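Side-chain contacts in halogenase (Chondromyces crocatus, PDB 3E1T), which probably chlorinates a precursor of the myxobacterial natural product chondrochloren, using bound flavin-adenine dinucleotide as its cofactor: residues D217-Y222 against D309-S314; I46-L51 against L229-A234. All blocks are in the same frame, centred on the assembly; numbering follows the deposited sequence.

Interaction 1 (D217-Y222 against D309-S314). With FAD (flavin-adenine dinucleotide), chain C.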
# COMPACT_ATOMS: atom_id res chain seq x y z
N ASP A 217 -4.73 -22.63 2.18
CA ASP A 217 -3.37 -22.19 2.54
C ASP A 217 -3.17 -20.66 2.44
O ASP A 217 -2.04 -20.17 2.57
CB ASP A 217 -2.32 -22.93 1.71
CG ASP A 217 -2.06 -24.35 2.21
OD1 ASP A 217 -2.66 -24.78 3.21
OD2 ASP A 217 -1.22 -25.04 1.61
N GLY A 218 -4.25 -19.92 2.23
CA GLY A 218 -4.16 -18.46 2.10
C GLY A 218 -5.22 -17.91 1.20
O GLY A 218 -6.37 -18.34 1.25
N TRP A 219 -4.85 -16.95 0.36
CA TRP A 219 -5.81 -16.34 -0.55
C TRP A 219 -5.16 -15.84 -1.83
O TRP A 219 -3.96 -15.60 -1.87
CB TRP A 219 -6.63 -15.22 0.13
CG TRP A 219 -5.82 -14.03 0.59
CD1 TRP A 219 -5.13 -13.92 1.76
CD2 TRP A 219 -5.66 -12.78 -0.09
NE1 TRP A 219 -4.53 -12.68 1.84
CE2 TRP A 219 -4.83 -11.96 0.72
CE3 TRP A 219 -6.11 -12.28 -1.32
CZ2 TRP A 219 -4.45 -10.67 0.33
CZ3 TRP A 219 -5.73 -10.99 -1.70
CH2 TRP A 219 -4.91 -10.20 -0.87
N PHE A 220 -5.98 -15.71 -2.87
CA PHE A 220 -5.54 -15.24 -4.18
C PHE A 220 -6.09 -13.86 -4.48
O PHE A 220 -7.22 -13.54 -4.09
CB PHE A 220 -6.04 -16.20 -5.27
CG PHE A 220 -5.09 -17.29 -5.63
CD1 PHE A 220 -4.08 -17.06 -6.56
CD2 PHE A 220 -5.24 -18.55 -5.08
CE1 PHE A 220 -3.20 -18.08 -6.91
CE2 PHE A 220 -4.37 -19.58 -5.41
CZ PHE A 220 -3.35 -19.36 -6.34
N TRP A 221 -5.31 -13.04 -5.18
CA TRP A 221 -5.89 -11.92 -5.91
C TRP A 221 -5.91 -12.23 -7.40
O TRP A 221 -5.11 -13.04 -7.88
CB TRP A 221 -5.16 -10.59 -5.62
CG TRP A 221 -3.84 -10.40 -6.34
CD1 TRP A 221 -3.65 -10.06 -7.65
CD2 TRP A 221 -2.52 -10.47 -5.76
NE1 TRP A 221 -2.31 -9.95 -7.93
CE2 TRP A 221 -1.59 -10.19 -6.79
CE3 TRP A 221 -2.04 -10.78 -4.47
CZ2 TRP A 221 -0.21 -10.19 -6.57
CZ3 TRP A 221 -0.67 -10.77 -4.25
CH2 TRP A 221 0.24 -10.48 -5.30
N TYR A 222 -6.82 -11.57 -8.11
CA TYR A 222 -7.07 -11.81 -9.54
C TYR A 222 -7.50 -10.47 -10.11
O TYR A 222 -8.64 -10.06 -9.95
CB TYR A 222 -8.19 -12.85 -9.73
CG TYR A 222 -8.43 -13.31 -11.16
CD1 TYR A 222 -7.77 -14.43 -11.67
CD2 TYR A 222 -9.33 -12.65 -12.00
CE1 TYR A 222 -7.99 -14.88 -12.97
CE2 TYR A 222 -9.57 -13.10 -13.34
CZ TYR A 222 -8.89 -14.21 -13.80
OH TYR A 222 -9.09 -14.69 -15.09
N ASP A 309 -0.92 -4.88 4.16
CA ASP A 309 -1.15 -6.18 3.50
C ASP A 309 -1.98 -5.89 2.25
O ASP A 309 -2.72 -4.92 2.23
CB ASP A 309 -1.90 -7.14 4.47
CG ASP A 309 -2.01 -8.56 3.94
OD1 ASP A 309 -1.04 -9.34 4.05
OD2 ASP A 309 -3.09 -8.91 3.41
N PRO A 310 -1.84 -6.71 1.20
CA PRO A 310 -2.52 -6.41 -0.07
C PRO A 310 -4.05 -6.51 -0.11
O PRO A 310 -4.64 -6.06 -1.10
CB PRO A 310 -1.94 -7.46 -1.05
CG PRO A 310 -0.74 -8.01 -0.38
CD PRO A 310 -1.00 -7.91 1.08
N VAL A 311 -4.71 -7.08 0.89
CA VAL A 311 -6.17 -7.20 0.79
C VAL A 311 -6.79 -5.83 1.01
O VAL A 311 -6.36 -5.08 1.89
CB VAL A 311 -6.78 -8.31 1.70
CG1 VAL A 311 -6.53 -8.05 3.15
CG2 VAL A 311 -8.29 -8.44 1.43
N PHE A 312 -7.80 -5.51 0.19
CA PHE A 312 -8.40 -4.18 0.08
C PHE A 312 -7.51 -3.06 -0.53
O PHE A 312 -7.91 -1.90 -0.55
CB PHE A 312 -9.09 -3.74 1.38
CG PHE A 312 -10.41 -4.43 1.61
CD1 PHE A 312 -10.54 -5.40 2.61
CD2 PHE A 312 -11.51 -4.14 0.81
CE1 PHE A 312 -11.76 -6.05 2.81
CE2 PHE A 312 -12.73 -4.78 1.01
CZ PHE A 312 -12.85 -5.74 2.02
N SER A 313 -6.34 -3.43 -1.05
CA SER A 313 -5.59 -2.58 -1.98
C SER A 313 -5.34 -1.15 -1.48
O SER A 313 -5.76 -0.19 -2.13
CB SER A 313 -6.32 -2.51 -3.31
OG SER A 313 -6.42 -3.78 -3.93
N SER A 314 -4.69 -1.02 -0.34
CA SER A 314 -4.50 0.31 0.25
C SER A 314 -3.12 0.93 0.04
O SER A 314 -2.92 2.07 0.43
CB SER A 314 -4.81 0.28 1.73
OG SER A 314 -3.84 -0.48 2.43
PA FAD C . 7.52 2.13 -4.86
O1A FAD C . 6.34 1.96 -5.77
O2A FAD C . 8.19 0.86 -4.44
O5B FAD C . 8.60 3.05 -5.64
C5B FAD C . 9.82 3.44 -5.02
C4B FAD C . 10.82 3.86 -6.10
O4B FAD C . 12.08 4.16 -5.53
C3B FAD C . 11.05 2.74 -7.11
O3B FAD C . 10.79 3.25 -8.39
C2B FAD C . 12.51 2.37 -6.97
O2B FAD C . 13.07 2.14 -8.23
C1B FAD C . 13.10 3.62 -6.33
N9A FAD C . 14.29 3.40 -5.49
C8A FAD C . 14.56 2.36 -4.63
N7A FAD C . 15.76 2.60 -4.05
C5A FAD C . 16.25 3.78 -4.51
C6A FAD C . 17.42 4.50 -4.26
N6A FAD C . 18.42 4.00 -3.52
N1A FAD C . 17.61 5.70 -4.91
C2A FAD C . 16.69 6.18 -5.80
N3A FAD C . 15.55 5.46 -6.05
C4A FAD C . 15.33 4.28 -5.41
N1 FAD C . -1.04 -1.47 -3.56
C2 FAD C . -2.19 -1.07 -4.18
O2 FAD C . -2.49 0.12 -4.12
N3 FAD C . -2.98 -2.00 -4.82
C4 FAD C . -2.60 -3.34 -4.87
O4 FAD C . -3.29 -4.18 -5.46
C4X FAD C . -1.44 -3.75 -4.23
N5 FAD C . -1.03 -5.07 -4.25
C5X FAD C . 0.14 -5.44 -3.62
C6 FAD C . 0.55 -6.78 -3.62
C7 FAD C . 1.74 -7.15 -2.98
C7M FAD C . 2.05 -8.61 -2.80
C8 FAD C . 2.51 -6.18 -2.32
C8M FAD C . 3.68 -6.57 -1.44
C9 FAD C . 2.10 -4.86 -2.32
C9A FAD C . 0.91 -4.48 -2.97
N10 FAD C . 0.53 -3.15 -2.96
C10 FAD C . -0.65 -2.79 -3.58
C1' FAD C . 1.43 -2.08 -2.36
C2' FAD C . 2.19 -1.25 -3.39
O2' FAD C . 3.10 -2.10 -4.06
C3' FAD C . 2.98 -0.12 -2.71
O3' FAD C . 2.28 0.38 -1.59
C4' FAD C . 3.27 1.09 -3.59
O4' FAD C . 4.05 0.70 -4.70
C5' FAD C . 4.04 2.14 -2.78
O5' FAD C . 4.59 3.10 -3.64
P FAD C . 5.93 3.90 -3.26
O1P FAD C . 5.98 5.17 -4.07
O2P FAD C . 5.94 4.22 -1.79
O3P FAD C . 7.12 2.88 -3.51
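Trp219 reaches from strand 218-224 of the large mixed sheet of this flavin-dependent halogenase to Asp309, Pro310 and Val311, in the loop leading from strand 306-307 to helix 315-333. Its CB leaves the strand on the side of that loop, and with CG set between the backbone N and the carbonyl carbon (chi1 64°) the indole extends to the loop. On the five-membered ring, NE1 is hydrogen-bonded to Tyr366 OH. Further out, CZ2 rests 3.6 Å from Val311 CB, the branch carbon, and the two side chains meet at an oblique angle. Asp309 OD2 lies 3.8 Å from CZ2, at the ring edge and near its plane; the same oxygen is hydrogen-bonded to Tyr366 OH, while OD1 is held by Tyr286 OH. At the tip, CH2 comes within 3.6 Å of Val311 N and 4.0 Å of Pro310 CB. The length of the indole lets its benzene ring reach the loop while NE1 still meets Tyr366 OH.

The loop is shaped by a type II beta turn from Pro310 to Ser313, closed by Ser313 N to Pro310 O at 3.1 Å. The rigid proline ring lies between Trp219 and the flavin, over one isoalloxazine face. Trp221, two residues along the strand, meets the dimethylbenzene end instead, its CH2 3.6 Å from FAD C7M. Over the flavin face, Pro310 CB stands 3.6 Å from FAD C6.

Interaction 2 (I46-L51 against L229-A234); sequences IGESLL and LTSVGA. With FAD (flavin-adenine dinucleotide), chain C.
Glu48 lays its carboxylate against the side chain of Ser231, joining the flavin-binding loop that follows strand 33-36, part of the Rossmann-type FAD-binding region, to strand 229-237 of the large mixed sheet. Ser231 OG donates a 2.7 Å hydrogen bond to the syn lone pair of Glu48 OE2. Glu48 CA and Ser231 CA are 8.3 Å apart, so a long acidic side chain suits one end and a short hydroxyl the other. Glu48 CG is anti to its carbonyl carbon (chi1 -65°) and the chain bends at chi2 before the carboxylate reaches the strand. OE1 is hydrogen-bonded to Tyr195 OH, and Ser231 OG also accepts a hydrogen bond from Trp221 NE1; both buried polar ends are therefore gripped twice, which should fix the carboxylate's rotation.

The backbone beside this bond holds the flavin. Ser49 reads the pyrimidine edge in both directions: its O accepts a hydrogen bond from FAD N3 at 2.7 Å, nearly straight at 167°, and its N gives a longer bond of 3.3 Å to FAD O4. Ile46 O accepts one from FAD O2' at 2.9 Å. Gly47, with no side chain, can bring its CA to 3.3 Å from FAD C4X, where a CB would run into O2'. Ile46 lies on the same flavin face as Gly47; its CD1 comes to 4.3 Å from Ser231 OG, while its CG1 lies 3.7 Å from FAD C6.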
# COMPACT_ATOMS: atom_id res chain seq x y z
N ILE A 46 4.78 -4.25 -8.56
CA ILE A 46 3.50 -4.80 -8.08
C ILE A 46 2.70 -3.68 -7.40
O ILE A 46 3.28 -2.72 -6.92
CB ILE A 46 3.71 -6.02 -7.13
CG1 ILE A 46 2.40 -6.78 -6.88
CG2 ILE A 46 4.34 -5.58 -5.79
CD1 ILE A 46 1.77 -7.39 -8.16
N GLY A 47 1.37 -3.80 -7.35
CA GLY A 47 0.53 -2.79 -6.72
C GLY A 47 -0.40 -2.12 -7.72
O GLY A 47 -0.32 -0.91 -7.92
N GLU A 48 -1.31 -2.91 -8.27
CA GLU A 48 -2.06 -2.58 -9.49
C GLU A 48 -3.50 -2.11 -9.27
O GLU A 48 -4.03 -1.32 -10.05
CB GLU A 48 -2.03 -3.80 -10.41
CG GLU A 48 -0.60 -4.13 -10.90
CD GLU A 48 -0.33 -5.61 -11.04
OE1 GLU A 48 0.58 -5.97 -11.82
OE2 GLU A 48 -0.98 -6.43 -10.36
N SER A 49 -4.12 -2.56 -8.19
CA SER A 49 -5.51 -2.23 -7.91
C SER A 49 -5.62 -0.95 -7.07
O SER A 49 -5.11 -0.88 -5.95
CB SER A 49 -6.21 -3.41 -7.23
OG SER A 49 -7.62 -3.33 -7.39
N LEU A 50 -6.32 0.04 -7.61
CA LEU A 50 -6.37 1.37 -7.01
C LEU A 50 -7.71 1.68 -6.34
O LEU A 50 -8.69 0.97 -6.51
CB LEU A 50 -6.03 2.45 -8.05
CG LEU A 50 -4.71 2.39 -8.83
CD1 LEU A 50 -4.58 3.64 -9.67
CD2 LEU A 50 -3.49 2.24 -7.89
N LEU A 51 -7.71 2.77 -5.56
CA LEU A 51 -8.86 3.25 -4.82
C LEU A 51 -9.33 4.60 -5.38
O LEU A 51 -8.54 5.32 -6.01
CB LEU A 51 -8.53 3.40 -3.32
CG LEU A 51 -8.01 2.16 -2.56
CD1 LEU A 51 -7.92 2.41 -1.07
CD2 LEU A 51 -8.84 0.90 -2.86
N LEU A 229 -4.92 -9.48 -20.23
CA LEU A 229 -3.93 -9.66 -19.17
C LEU A 229 -4.52 -9.63 -17.76
O LEU A 229 -5.32 -8.74 -17.43
CB LEU A 229 -2.77 -8.66 -19.32
CG LEU A 229 -1.49 -8.89 -18.49
CD1 LEU A 229 -0.84 -10.26 -18.74
CD2 LEU A 229 -0.51 -7.76 -18.76
N THR A 230 -4.13 -10.62 -16.96
CA THR A 230 -4.51 -10.71 -15.54
C THR A 230 -3.32 -10.93 -14.61
O THR A 230 -2.49 -11.83 -14.82
CB THR A 230 -5.57 -11.81 -15.28
OG1 THR A 230 -6.62 -11.72 -16.26
CG2 THR A 230 -6.20 -11.63 -13.89
N SER A 231 -3.25 -10.10 -13.57
CA SER A 231 -2.30 -10.28 -12.45
C SER A 231 -2.89 -11.26 -11.46
O SER A 231 -4.04 -11.12 -11.06
CB SER A 231 -2.06 -8.94 -11.76
OG SER A 231 -1.37 -9.11 -10.53
N VAL A 232 -2.12 -12.27 -11.08
CA VAL A 232 -2.63 -13.32 -10.21
C VAL A 232 -1.59 -13.68 -9.15
O VAL A 232 -0.45 -14.06 -9.47
CB VAL A 232 -3.04 -14.61 -10.99
CG1 VAL A 232 -3.63 -15.65 -10.03
CG2 VAL A 232 -4.06 -14.28 -12.10
N GLY A 233 -1.99 -13.58 -7.89
CA GLY A 233 -1.06 -13.80 -6.79
C GLY A 233 -1.66 -14.58 -5.66
O GLY A 233 -2.83 -14.39 -5.31
N ALA A 234 -0.86 -15.49 -5.11
CA ALA A 234 -1.21 -16.25 -3.91
C ALA A 234 -0.49 -15.63 -2.71
O ALA A 234 0.73 -15.40 -2.76
CB ALA A 234 -0.83 -17.70 -4.07
PA FAD C . 7.52 2.13 -4.86
O1A FAD C . 6.34 1.96 -5.77
O2A FAD C . 8.19 0.86 -4.44
O5B FAD C . 8.60 3.05 -5.64
C5B FAD C . 9.82 3.44 -5.02
C4B FAD C . 10.82 3.86 -6.10
O4B FAD C . 12.08 4.16 -5.53
C3B FAD C . 11.05 2.74 -7.11
O3B FAD C . 10.79 3.25 -8.39
C2B FAD C . 12.51 2.37 -6.97
O2B FAD C . 13.07 2.14 -8.23
C1B FAD C . 13.10 3.62 -6.33
N9A FAD C . 14.29 3.40 -5.49
C8A FAD C . 14.56 2.36 -4.63
N7A FAD C . 15.76 2.60 -4.05
C5A FAD C . 16.25 3.78 -4.51
C6A FAD C . 17.42 4.50 -4.26
N6A FAD C . 18.42 4.00 -3.52
N1A FAD C . 17.61 5.70 -4.91
C2A FAD C . 16.69 6.18 -5.80
N3A FAD C . 15.55 5.46 -6.05
C4A FAD C . 15.33 4.28 -5.41
N1 FAD C . -1.04 -1.47 -3.56
C2 FAD C . -2.19 -1.07 -4.18
O2 FAD C . -2.49 0.12 -4.12
N3 FAD C . -2.98 -2.00 -4.82
C4 FAD C . -2.60 -3.34 -4.87
O4 FAD C . -3.29 -4.18 -5.46
C4X FAD C . -1.44 -3.75 -4.23
N5 FAD C . -1.03 -5.07 -4.25
C5X FAD C . 0.14 -5.44 -3.62
C6 FAD C . 0.55 -6.78 -3.62
C7 FAD C . 1.74 -7.15 -2.98
C7M FAD C . 2.05 -8.61 -2.80
C8 FAD C . 2.51 -6.18 -2.32
C8M FAD C . 3.68 -6.57 -1.44
C9 FAD C . 2.10 -4.86 -2.32
C9A FAD C . 0.91 -4.48 -2.97
N10 FAD C . 0.53 -3.15 -2.96
C10 FAD C . -0.65 -2.79 -3.58
C1' FAD C . 1.43 -2.08 -2.36
C2' FAD C . 2.19 -1.25 -3.39
O2' FAD C . 3.10 -2.10 -4.06
C3' FAD C . 2.98 -0.12 -2.71
O3' FAD C . 2.28 0.38 -1.59
C4' FAD C . 3.27 1.09 -3.59
O4' FAD C . 4.05 0.70 -4.70
C5' FAD C . 4.04 2.14 -2.78
O5' FAD C . 4.59 3.10 -3.64
P FAD C . 5.93 3.90 -3.26
O1P FAD C . 5.98 5.17 -4.07
O2P FAD C . 5.94 4.22 -1.79
O3P FAD C . 7.12 2.88 -3.51

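In the fold
From the N terminus, the chain first supplies the flavin-binding loop 46-51, then strands 218-224 and 229-237, which are antiparallel neighbours in the large mixed sheet, and finally the loop 309-314. Interaction 2 closes the span from the first loop to the second strand; interaction 1 closes that from the first strand to the last loop. Each closure begins or ends inside the other, so they cross and do not nest. The strands connect them directly, with a probable hydrogen bond from Trp221 N to Gly233 O at 2.8 Å. Loops 46-51 and 309-314 bear on opposite faces of the isoalloxazine, and each is joined to a strand of the same sheet.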